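Beta-lactamase (Klebsiella pneumoniae, PDB 6KBY) probably hydrolyses beta-lactam antibiotics to substituted beta-amino acids as a class C beta-lactamase, and binds adenosine monophosphate in its active-site pocket. Local coordinates at residues L277-L282 and V317-T322; K74-T79 and S235-Y240; N30-M35 and M344-N349; A243-L248 and I332-A337. All blocks are in the same frame, centred on the assembly; numbering follows the deposited sequence.

Overall arrangement
All four contacts are largely buried, and interaction 3 lies farthest from the chain centre, with exposed N31 at its margin. Interactions 1 and 3 pair strands of one antiparallel sheet, 1 mainly through backbone bonds, 3 through one backbone bond and one to the N347 amide. Interactions 2 and 4 share helix 234-244 and rest on side chains: 2 on stacked rings and hydroxyls against helix 72-86, 4 on apolar and sulfur contacts against strand 328-335. Strand 328-335 lies between strands 317-325 and 340-346, linking interactions 1, 3 and 4; I319 O probably bonds to its F334 N. Interaction 1 is the most polar and reaches the AMP pocket. Interactions 1 and 2 touch where W279 meets T75.

Interaction 1. Residues L277-L282 and V317-T322; sequences LMWEQL and VWINKT
E280 O is gripped twice by N320. The backbone N320 N gives the stronger bond, 2.8 Å from E280 O and nearly along the C=O axis. N320 ND2 adds a weak bond to E280 O at 3.2 Å. It gets there because CG of N320 sits between its backbone N and carbonyl carbon (chi1 73°), which turns the amide back toward the E280 strand. OD1 of N320 bonds to Y331 OH. W318 N bonds to L282 O at 2.8 Å, and L282 N returns a bond to W318 O. These are antiparallel neighbours in the central sheet. E280, L282, W318 and N320 line one face; Q281 and I319 lie side by side on the other. Strand 317-325 continues with K321 and T322, the start of a KTG-type sequence as in serine beta-lactamases. K321 lies close to the bound AMP and hydrogen-bonds to Y156. NZ of K321 also bonds to T322 O at 2.8 Å. E280 OE2 is 4.4 Å from K321 NZ, beyond a salt bridge, and water 3 joins them. The carboxylate has R154 as its salt-bridge partner. Water 1 links E280 OE1 to N320 ND2. The W279 indole crosses I319 at about a right angle. CG2 of I319 touches W279 CE3 at 3.8 Å, while K321 CB lies 3.8 Å from W279 CZ3. N320 O sits at the indole edge, near its plane.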
# COMPACT_ATOMS: atom_id res chain seq x y z
N LEU A 277 3.56 -9.63 4.05
CA LEU A 277 4.12 -9.40 2.71
C LEU A 277 3.63 -8.01 2.31
O LEU A 277 2.51 -7.82 1.84
CB LEU A 277 3.68 -10.48 1.73
CG LEU A 277 4.69 -10.72 0.60
CD1 LEU A 277 5.97 -11.35 1.12
CD2 LEU A 277 4.09 -11.56 -0.52
N MET A 278 4.50 -7.02 2.56
CA MET A 278 4.24 -5.59 2.40
C MET A 278 3.21 -5.00 3.36
O MET A 278 3.47 -3.95 3.96
CB MET A 278 3.98 -5.20 0.94
CG MET A 278 5.22 -5.37 0.07
SD MET A 278 6.52 -4.22 0.54
CE MET A 278 7.99 -5.14 0.07
N TRP A 279 2.04 -5.64 3.54
CA TRP A 279 1.13 -5.19 4.59
C TRP A 279 1.82 -5.24 5.94
O TRP A 279 2.73 -6.05 6.17
CB TRP A 279 -0.13 -6.06 4.63
CG TRP A 279 -1.03 -5.93 3.46
CD1 TRP A 279 -1.22 -6.84 2.47
CD2 TRP A 279 -1.89 -4.82 3.17
NE1 TRP A 279 -2.14 -6.37 1.57
CE2 TRP A 279 -2.57 -5.13 1.98
CE3 TRP A 279 -2.15 -3.60 3.80
CZ2 TRP A 279 -3.49 -4.26 1.40
CZ3 TRP A 279 -3.07 -2.73 3.22
CH2 TRP A 279 -3.73 -3.07 2.04
N GLU A 280 1.37 -4.38 6.85
CA GLU A 280 1.85 -4.33 8.22
C GLU A 280 0.65 -4.44 9.14
O GLU A 280 -0.42 -3.92 8.82
CB GLU A 280 2.56 -2.99 8.47
CG GLU A 280 3.72 -2.75 7.50
CD GLU A 280 4.14 -1.30 7.41
OE1 GLU A 280 3.64 -0.47 8.20
OE2 GLU A 280 4.98 -0.99 6.53
N GLN A 281 0.81 -5.12 10.27
CA GLN A 281 -0.34 -5.31 11.15
C GLN A 281 0.07 -5.22 12.61
O GLN A 281 1.24 -5.35 12.97
CB GLN A 281 -1.05 -6.64 10.88
CG GLN A 281 -0.27 -7.84 11.35
CD GLN A 281 -0.90 -9.15 10.91
OE1 GLN A 281 -1.44 -9.26 9.82
NE2 GLN A 281 -0.82 -10.17 11.77
N LEU A 282 -0.94 -4.99 13.44
CA LEU A 282 -0.80 -4.99 14.88
C LEU A 282 -1.98 -5.74 15.48
O LEU A 282 -3.07 -5.75 14.89
CB LEU A 282 -0.81 -3.56 15.44
CG LEU A 282 0.37 -2.67 15.06
CD1 LEU A 282 0.12 -1.97 13.73
CD2 LEU A 282 0.63 -1.65 16.16
N VAL A 317 -6.78 -8.56 14.00
CA VAL A 317 -5.64 -7.67 13.80
C VAL A 317 -6.09 -6.43 13.04
O VAL A 317 -7.10 -6.44 12.33
CB VAL A 317 -4.47 -8.35 13.05
CG1 VAL A 317 -3.86 -9.47 13.88
CG2 VAL A 317 -4.93 -8.87 11.71
N TRP A 318 -5.29 -5.37 13.19
CA TRP A 318 -5.43 -4.13 12.43
C TRP A 318 -4.36 -4.17 11.35
O TRP A 318 -3.16 -4.15 11.65
CB TRP A 318 -5.19 -2.96 13.39
CG TRP A 318 -5.20 -1.59 12.78
CD1 TRP A 318 -4.24 -1.02 11.98
CD2 TRP A 318 -6.21 -0.59 12.97
NE1 TRP A 318 -4.61 0.26 11.64
CE2 TRP A 318 -5.81 0.55 12.24
CE3 TRP A 318 -7.41 -0.55 13.68
CZ2 TRP A 318 -6.58 1.72 12.21
CZ3 TRP A 318 -8.17 0.61 13.64
CH2 TRP A 318 -7.75 1.72 12.91
N ILE A 319 -4.78 -4.30 10.10
CA ILE A 319 -3.88 -4.37 8.95
C ILE A 319 -3.89 -3.01 8.27
O ILE A 319 -4.95 -2.40 8.10
CB ILE A 319 -4.33 -5.48 7.98
CG1 ILE A 319 -4.48 -6.81 8.72
CG2 ILE A 319 -3.34 -5.59 6.82
CD1 ILE A 319 -4.94 -7.96 7.84
N ASN A 320 -2.71 -2.51 7.90
CA ASN A 320 -2.66 -1.15 7.39
C ASN A 320 -1.47 -0.91 6.48
O ASN A 320 -0.50 -1.69 6.47
CB ASN A 320 -2.79 -0.09 8.50
CG ASN A 320 -1.54 0.09 9.40
OD1 ASN A 320 -1.53 1.04 10.19
ND2 ASN A 320 -0.54 -0.78 9.31
N LYS A 321 -1.55 0.18 5.72
CA LYS A 321 -0.43 0.65 4.93
C LYS A 321 -0.61 2.13 4.62
O LYS A 321 -1.69 2.56 4.23
CB LYS A 321 -0.31 -0.13 3.61
CG LYS A 321 0.95 0.21 2.81
CD LYS A 321 2.22 -0.36 3.45
CE LYS A 321 3.49 0.18 2.79
NZ LYS A 321 3.77 1.58 3.19
N THR A 322 0.47 2.89 4.79
CA THR A 322 0.54 4.28 4.36
C THR A 322 1.10 4.38 2.95
O THR A 322 1.84 3.51 2.48
CB THR A 322 1.45 5.08 5.30
OG1 THR A 322 2.70 4.41 5.41
CG2 THR A 322 0.82 5.25 6.68
O HOH W 1 2.11 -0.26 10.50
O HOH W 2 1.80 1.52 7.21
O HOH W 3 4.52 1.63 5.91

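Interaction 2. Residues K74-T79 and S235-Y240; sequences KTFAAT and SDLLRY
Y240 reaches from helix 234-244 toward helix 72-86 and meets F76 and T75. From CB the chain runs anti to the backbone N (chi1 -175°), which aims the ring at the other helix. CG is the first atom in contact, 4.1 Å from F76 CZ. Further out, Y240 CD2 lies 3.7 Å from F76 CZ, and CD1 faces F76 CE2. Then Y240 CE1 sits over F76 CE2 at 3.6 Å, and Y240 CE2 over F76 CZ at 3.5 Å. The two rings come from their helices tip to tip and overlap as an offset stack, with centroids 4.2 Å apart and planes at 10°. F76 CZ is over the centre of the tyrosine ring, whereas Y240 CZ is displaced toward the rim of the phenylalanine. The stack spans two helices whose axes, over 74-79 and 235-240, come no closer than 13.5 Å. Helix 72-86 carries K74 of an SxxK-type pattern, as in serine beta-lactamases. K74 points away from this contact and bonds to S71, the residue covalently linked to AMP. L237 CD2 adds an apolar touch at the edge of the F76 ring. At the tip, Y240 OH lies 2.8 Å from T75 OG1, at the ring edge; this may be a hydrogen bond, but the proton has another acceptor within reach. T75 OG1 also bonds to L72 O. Water 4 bonds to T79 OG1 and weakly to Y240 OH. T79 OG1 donates back to T75 O, which T79 N also reaches from the opposite face of the carbonyl plane.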
# COMPACT_ATOMS: atom_id res chain seq x y z
N LYS A 74 2.95 -0.78 -2.99
CA LYS A 74 3.76 -1.92 -2.58
C LYS A 74 2.89 -3.14 -2.27
O LYS A 74 3.33 -4.28 -2.45
CB LYS A 74 4.60 -1.56 -1.35
CG LYS A 74 5.58 -0.42 -1.58
CD LYS A 74 6.59 -0.32 -0.44
CE LYS A 74 7.77 0.56 -0.81
NZ LYS A 74 7.32 1.93 -1.21
N THR A 75 1.67 -2.91 -1.78
CA THR A 75 0.80 -4.05 -1.48
C THR A 75 0.35 -4.76 -2.74
O THR A 75 0.03 -5.95 -2.69
CB THR A 75 -0.41 -3.64 -0.62
OG1 THR A 75 -1.32 -2.83 -1.39
CG2 THR A 75 0.01 -2.91 0.64
N PHE A 76 0.29 -4.05 -3.87
CA PHE A 76 -0.03 -4.70 -5.14
C PHE A 76 1.13 -5.56 -5.63
O PHE A 76 0.91 -6.65 -6.16
CB PHE A 76 -0.45 -3.66 -6.18
CG PHE A 76 -1.74 -2.97 -5.83
CD1 PHE A 76 -1.74 -1.87 -4.99
CD2 PHE A 76 -2.96 -3.47 -6.26
CE1 PHE A 76 -2.92 -1.25 -4.63
CE2 PHE A 76 -4.15 -2.85 -5.90
CZ PHE A 76 -4.13 -1.74 -5.08
N ALA A 77 2.36 -5.09 -5.45
CA ALA A 77 3.52 -5.92 -5.75
C ALA A 77 3.51 -7.19 -4.91
O ALA A 77 3.79 -8.29 -5.41
CB ALA A 77 4.82 -5.13 -5.53
N ALA A 78 3.16 -7.07 -3.63
CA ALA A 78 3.06 -8.24 -2.76
C ALA A 78 1.92 -9.16 -3.20
O ALA A 78 2.08 -10.39 -3.20
CB ALA A 78 2.87 -7.83 -1.31
N THR A 79 0.76 -8.59 -3.53
CA THR A 79 -0.34 -9.43 -4.00
C THR A 79 0.06 -10.20 -5.26
O THR A 79 -0.26 -11.38 -5.40
CB THR A 79 -1.60 -8.59 -4.22
OG1 THR A 79 -1.97 -7.95 -2.99
CG2 THR A 79 -2.76 -9.47 -4.68
N SER A 235 -13.15 4.27 -4.38
CA SER A 235 -14.07 3.14 -4.56
C SER A 235 -13.33 1.87 -4.97
O SER A 235 -13.63 0.78 -4.47
CB SER A 235 -15.13 3.51 -5.58
OG SER A 235 -15.98 4.52 -5.08
N ASP A 236 -12.37 1.99 -5.88
CA ASP A 236 -11.57 0.81 -6.24
C ASP A 236 -10.78 0.30 -5.05
O ASP A 236 -10.67 -0.91 -4.84
CB ASP A 236 -10.63 1.12 -7.41
CG ASP A 236 -11.24 0.81 -8.76
OD1 ASP A 236 -12.48 0.71 -8.88
OD2 ASP A 236 -10.46 0.67 -9.74
N LEU A 237 -10.19 1.21 -4.27
CA LEU A 237 -9.45 0.75 -3.10
C LEU A 237 -10.36 0.16 -2.04
O LEU A 237 -9.95 -0.76 -1.33
CB LEU A 237 -8.60 1.87 -2.51
CG LEU A 237 -7.33 2.17 -3.30
CD1 LEU A 237 -6.63 3.38 -2.69
CD2 LEU A 237 -6.39 0.97 -3.35
N LEU A 238 -11.59 0.66 -1.91
CA LEU A 238 -12.50 0.02 -0.97
C LEU A 238 -12.83 -1.40 -1.43
O LEU A 238 -12.95 -2.31 -0.60
CB LEU A 238 -13.76 0.85 -0.77
CG LEU A 238 -14.60 0.45 0.46
CD1 LEU A 238 -13.84 0.71 1.75
CD2 LEU A 238 -15.94 1.17 0.45
N ARG A 239 -12.98 -1.60 -2.74
CA ARG A 239 -13.16 -2.96 -3.25
C ARG A 239 -11.96 -3.84 -2.90
O ARG A 239 -12.12 -4.99 -2.49
CB ARG A 239 -13.39 -2.92 -4.76
CG ARG A 239 -13.67 -4.28 -5.35
CD ARG A 239 -14.06 -4.24 -6.83
NE ARG A 239 -14.11 -5.60 -7.35
CZ ARG A 239 -15.18 -6.38 -7.28
NH1 ARG A 239 -16.30 -5.94 -6.72
NH2 ARG A 239 -15.12 -7.62 -7.76
N TYR A 240 -10.75 -3.29 -3.04
CA TYR A 240 -9.53 -4.01 -2.68
C TYR A 240 -9.54 -4.39 -1.21
O TYR A 240 -9.15 -5.50 -0.84
CB TYR A 240 -8.35 -3.09 -2.98
CG TYR A 240 -6.94 -3.60 -2.80
CD1 TYR A 240 -6.48 -4.74 -3.46
CD2 TYR A 240 -6.03 -2.86 -2.06
CE1 TYR A 240 -5.15 -5.14 -3.35
CE2 TYR A 240 -4.71 -3.25 -1.95
CZ TYR A 240 -4.28 -4.39 -2.59
OH TYR A 240 -2.96 -4.78 -2.52
O HOH W 4 -3.64 -7.37 -0.71

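Interaction 3. Residues N30-M35 and M344-N349; sequences NNIPGM and MLANKN
The P33 ring lies obliquely across the flat carboxamide of N347, with P33 CD 3.4 Å from N347 OD1. This is where strand 34-41 begins beside the end of strand 340-346, in the antiparallel sheet of the beta-lactamase fold. N347 OD1 also takes a bond from G34 N at 2.8 Å, with the donor tilted 22° from the amide plane. The N347 torsion makes this possible: CG sits between the backbone N and the carbonyl carbon (chi1 63°), turning OD1 toward G34. The amide nitrogen ND2 bonds to L52 O. N347 N bonds back to G34 O at 3.2 Å. M35 and A346 form the non-hydrogen-bonded pair that follows. Just upstream, N31 with positive phi closes helix 11-30 in a Schellman motif. K348 lies along this turn. Its CD is 3.4 Å from N30 O and its CE is 3.2 Å from N31 O, while NZ forms a salt bridge to D213. On the face of M35 and A346, the A346 methyl sits between two side chains: A346 CB is 3.8 Å from I32 CG2 and also 3.8 Å from M35 CG.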
# COMPACT_ATOMS: atom_id res chain seq x y z
N ASN A 30 -4.48 21.70 7.43
CA ASN A 30 -3.36 21.25 6.61
C ASN A 30 -3.39 21.82 5.20
O ASN A 30 -2.48 21.54 4.42
CB ASN A 30 -3.34 19.72 6.55
CG ASN A 30 -2.98 19.09 7.87
OD1 ASN A 30 -1.82 19.10 8.28
ND2 ASN A 30 -3.96 18.51 8.54
N ASN A 31 -4.42 22.59 4.87
CA ASN A 31 -4.58 23.13 3.52
C ASN A 31 -4.55 22.03 2.45
O ASN A 31 -3.89 22.15 1.42
CB ASN A 31 -3.57 24.23 3.22
CG ASN A 31 -4.01 25.11 2.09
OD1 ASN A 31 -5.20 25.39 1.93
ND2 ASN A 31 -3.06 25.57 1.28
N ILE A 32 -5.28 20.95 2.72
CA ILE A 32 -5.42 19.85 1.77
C ILE A 32 -6.53 20.21 0.80
O ILE A 32 -7.67 20.41 1.24
CB ILE A 32 -5.79 18.55 2.50
CG1 ILE A 32 -4.71 18.15 3.50
CG2 ILE A 32 -6.07 17.44 1.50
CD1 ILE A 32 -5.18 17.15 4.53
N PRO A 33 -6.28 20.29 -0.51
CA PRO A 33 -7.34 20.75 -1.41
C PRO A 33 -8.50 19.78 -1.54
O PRO A 33 -9.66 20.22 -1.58
CB PRO A 33 -6.62 20.97 -2.75
CG PRO A 33 -5.19 21.19 -2.36
CD PRO A 33 -4.96 20.27 -1.18
N GLY A 34 -8.23 18.48 -1.63
CA GLY A 34 -9.27 17.51 -1.90
C GLY A 34 -9.00 16.19 -1.22
O GLY A 34 -7.85 15.77 -1.08
N MET A 35 -10.08 15.53 -0.80
CA MET A 35 -9.97 14.20 -0.22
C MET A 35 -11.15 13.34 -0.65
O MET A 35 -12.23 13.84 -0.97
CB MET A 35 -9.94 14.21 1.31
CG MET A 35 -8.68 14.81 1.89
SD MET A 35 -8.45 14.58 3.66
CE MET A 35 -8.17 12.82 3.78
N MET A 344 -8.36 6.51 2.99
CA MET A 344 -8.31 7.97 3.05
C MET A 344 -7.33 8.45 2.00
O MET A 344 -6.13 8.16 2.10
CB MET A 344 -7.86 8.45 4.43
CG MET A 344 -8.82 8.11 5.55
SD MET A 344 -8.07 8.24 7.18
CE MET A 344 -7.49 9.93 7.20
N LEU A 345 -7.82 9.19 1.00
CA LEU A 345 -6.99 9.71 -0.07
C LEU A 345 -7.01 11.23 -0.04
O LEU A 345 -8.07 11.85 0.12
CB LEU A 345 -7.49 9.24 -1.43
CG LEU A 345 -7.69 7.73 -1.57
CD1 LEU A 345 -8.12 7.39 -2.99
CD2 LEU A 345 -6.42 6.98 -1.19
N ALA A 346 -5.83 11.84 -0.21
CA ALA A 346 -5.69 13.29 -0.23
C ALA A 346 -4.69 13.68 -1.31
O ALA A 346 -3.73 12.96 -1.57
CB ALA A 346 -5.15 13.81 1.11
N ASN A 347 -4.92 14.86 -1.90
CA ASN A 347 -3.97 15.44 -2.85
C ASN A 347 -3.05 16.48 -2.21
O ASN A 347 -2.68 17.50 -2.83
CB ASN A 347 -4.65 15.94 -4.12
CG ASN A 347 -5.62 17.07 -3.87
OD1 ASN A 347 -5.92 17.40 -2.72
ND2 ASN A 347 -6.14 17.66 -4.95
N LYS A 348 -2.67 16.22 -0.97
CA LYS A 348 -1.52 16.84 -0.34
C LYS A 348 -0.93 15.79 0.60
O LYS A 348 -1.67 15.02 1.21
CB LYS A 348 -1.87 18.12 0.42
CG LYS A 348 -0.69 18.75 1.14
CD LYS A 348 -1.02 20.12 1.69
CE LYS A 348 -0.96 21.17 0.60
NZ LYS A 348 0.44 21.43 0.16
N ASN A 349 0.40 15.75 0.67
CA ASN A 349 1.11 14.84 1.57
C ASN A 349 1.13 15.48 2.95
O ASN A 349 1.98 16.34 3.23
CB ASN A 349 2.51 14.61 1.02
CG ASN A 349 3.34 13.66 1.87
OD1 ASN A 349 2.99 13.33 3.00
ND2 ASN A 349 4.46 13.22 1.32

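Interaction 4. Residues A243-L248 and I332-A337; sequences ANMGQL and IAFVPA
The C-terminal end of helix 234-244 meets strand 328-335 through M245 and F334, in a Met-aromatic contact. M245 SD is 5.1 Å from the F334 ring centroid and 68° off the ring normal, an oblique approach. The closer touch is carbon on carbon, M245 CG to F334 CD2 at 3.6 Å. M245 and F334 run past each other in opposite directions. CG of F334 sits between its backbone N and carbonyl carbon (chi1 60°), and the ring extends toward the helix end. There F334 CZ meets N244 CB at 3.7 Å. SD of M245 rests 3.8 Å from P336 CA. No hydrogen bond joins the two segments. The polar end of N244 turns to H264 through OD1 and to Y240 O through ND2. F334 also makes an edge-to-face contact with W279, in the loop before strand 280-283. G246 has positive phi; its N bonds to A243 O at 3.0 Å, and Q247 N bonds to Q242 O. Those two bonds make the Schellman motif that ends the helix, here set against one face of the antiparallel sheet of the serine beta-lactamase fold.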
# COMPACT_ATOMS: atom_id res chain seq x y z
N ALA A 243 -12.05 -7.18 -0.77
CA ALA A 243 -11.48 -8.43 -1.28
C ALA A 243 -10.48 -9.01 -0.29
O ALA A 243 -10.42 -10.24 -0.09
CB ALA A 243 -10.81 -8.16 -2.63
N ASN A 244 -9.68 -8.15 0.34
CA ASN A 244 -8.76 -8.56 1.38
C ASN A 244 -9.47 -9.09 2.62
O ASN A 244 -8.82 -9.77 3.43
CB ASN A 244 -7.81 -7.42 1.74
CG ASN A 244 -6.57 -7.40 0.87
OD1 ASN A 244 -5.65 -8.20 1.08
ND2 ASN A 244 -6.54 -6.52 -0.13
N MET A 245 -10.76 -8.83 2.78
CA MET A 245 -11.55 -9.41 3.86
C MET A 245 -12.49 -10.51 3.38
O MET A 245 -13.38 -10.93 4.12
CB MET A 245 -12.31 -8.31 4.61
CG MET A 245 -11.37 -7.31 5.27
SD MET A 245 -12.17 -6.19 6.44
CE MET A 245 -13.10 -5.13 5.34
N GLY A 246 -12.29 -10.99 2.16
CA GLY A 246 -13.06 -12.11 1.66
C GLY A 246 -14.53 -11.83 1.45
O GLY A 246 -15.34 -12.76 1.45
N GLN A 247 -14.90 -10.56 1.28
CA GLN A 247 -16.31 -10.20 1.24
C GLN A 247 -16.93 -10.28 -0.14
O GLN A 247 -18.15 -10.18 -0.26
CB GLN A 247 -16.49 -8.78 1.77
CG GLN A 247 -16.20 -8.63 3.25
CD GLN A 247 -16.45 -7.20 3.71
OE1 GLN A 247 -15.68 -6.30 3.41
NE2 GLN A 247 -17.55 -6.99 4.42
N LEU A 248 -16.12 -10.46 -1.18
CA LEU A 248 -16.59 -10.37 -2.55
C LEU A 248 -16.45 -11.71 -3.25
O LEU A 248 -15.52 -12.48 -2.99
CB LEU A 248 -15.76 -9.35 -3.33
CG LEU A 248 -15.67 -7.96 -2.71
CD1 LEU A 248 -14.78 -7.09 -3.56
CD2 LEU A 248 -17.05 -7.35 -2.57
N ILE A 332 -4.65 3.21 4.22
CA ILE A 332 -5.65 2.15 4.31
C ILE A 332 -5.48 1.45 5.64
O ILE A 332 -4.36 1.13 6.04
CB ILE A 332 -5.46 1.10 3.19
CG1 ILE A 332 -5.91 1.68 1.86
CG2 ILE A 332 -6.20 -0.21 3.54
CD1 ILE A 332 -5.79 0.73 0.70
N ALA A 333 -6.61 1.16 6.30
CA ALA A 333 -6.61 0.27 7.45
C ALA A 333 -7.86 -0.59 7.43
O ALA A 333 -8.93 -0.12 7.02
CB ALA A 333 -6.55 1.05 8.77
N PHE A 334 -7.74 -1.83 7.88
CA PHE A 334 -8.91 -2.69 7.99
C PHE A 334 -8.71 -3.72 9.09
O PHE A 334 -7.58 -4.11 9.40
CB PHE A 334 -9.31 -3.32 6.64
CG PHE A 334 -8.25 -4.19 6.00
CD1 PHE A 334 -7.22 -3.64 5.25
CD2 PHE A 334 -8.31 -5.57 6.11
CE1 PHE A 334 -6.27 -4.45 4.64
CE2 PHE A 334 -7.37 -6.38 5.51
CZ PHE A 334 -6.35 -5.82 4.78
N VAL A 335 -9.82 -4.14 9.67
CA VAL A 335 -9.84 -5.13 10.74
C VAL A 335 -10.74 -6.27 10.29
O VAL A 335 -11.97 -6.16 10.35
CB VAL A 335 -10.36 -4.51 12.06
CG1 VAL A 335 -10.39 -5.56 13.15
CG2 VAL A 335 -9.50 -3.32 12.48
N PRO A 336 -10.16 -7.38 9.82
CA PRO A 336 -11.01 -8.43 9.24
C PRO A 336 -12.06 -8.98 10.19
O PRO A 336 -13.19 -9.26 9.76
CB PRO A 336 -10.00 -9.48 8.77
CG PRO A 336 -8.73 -8.69 8.52
CD PRO A 336 -8.73 -7.64 9.61
N ALA A 337 -11.75 -9.09 11.48
CA ALA A 337 -12.71 -9.63 12.44
C ALA A 337 -13.97 -8.79 12.52
O ALA A 337 -15.04 -9.30 12.86
CB ALA A 337 -12.08 -9.69 13.83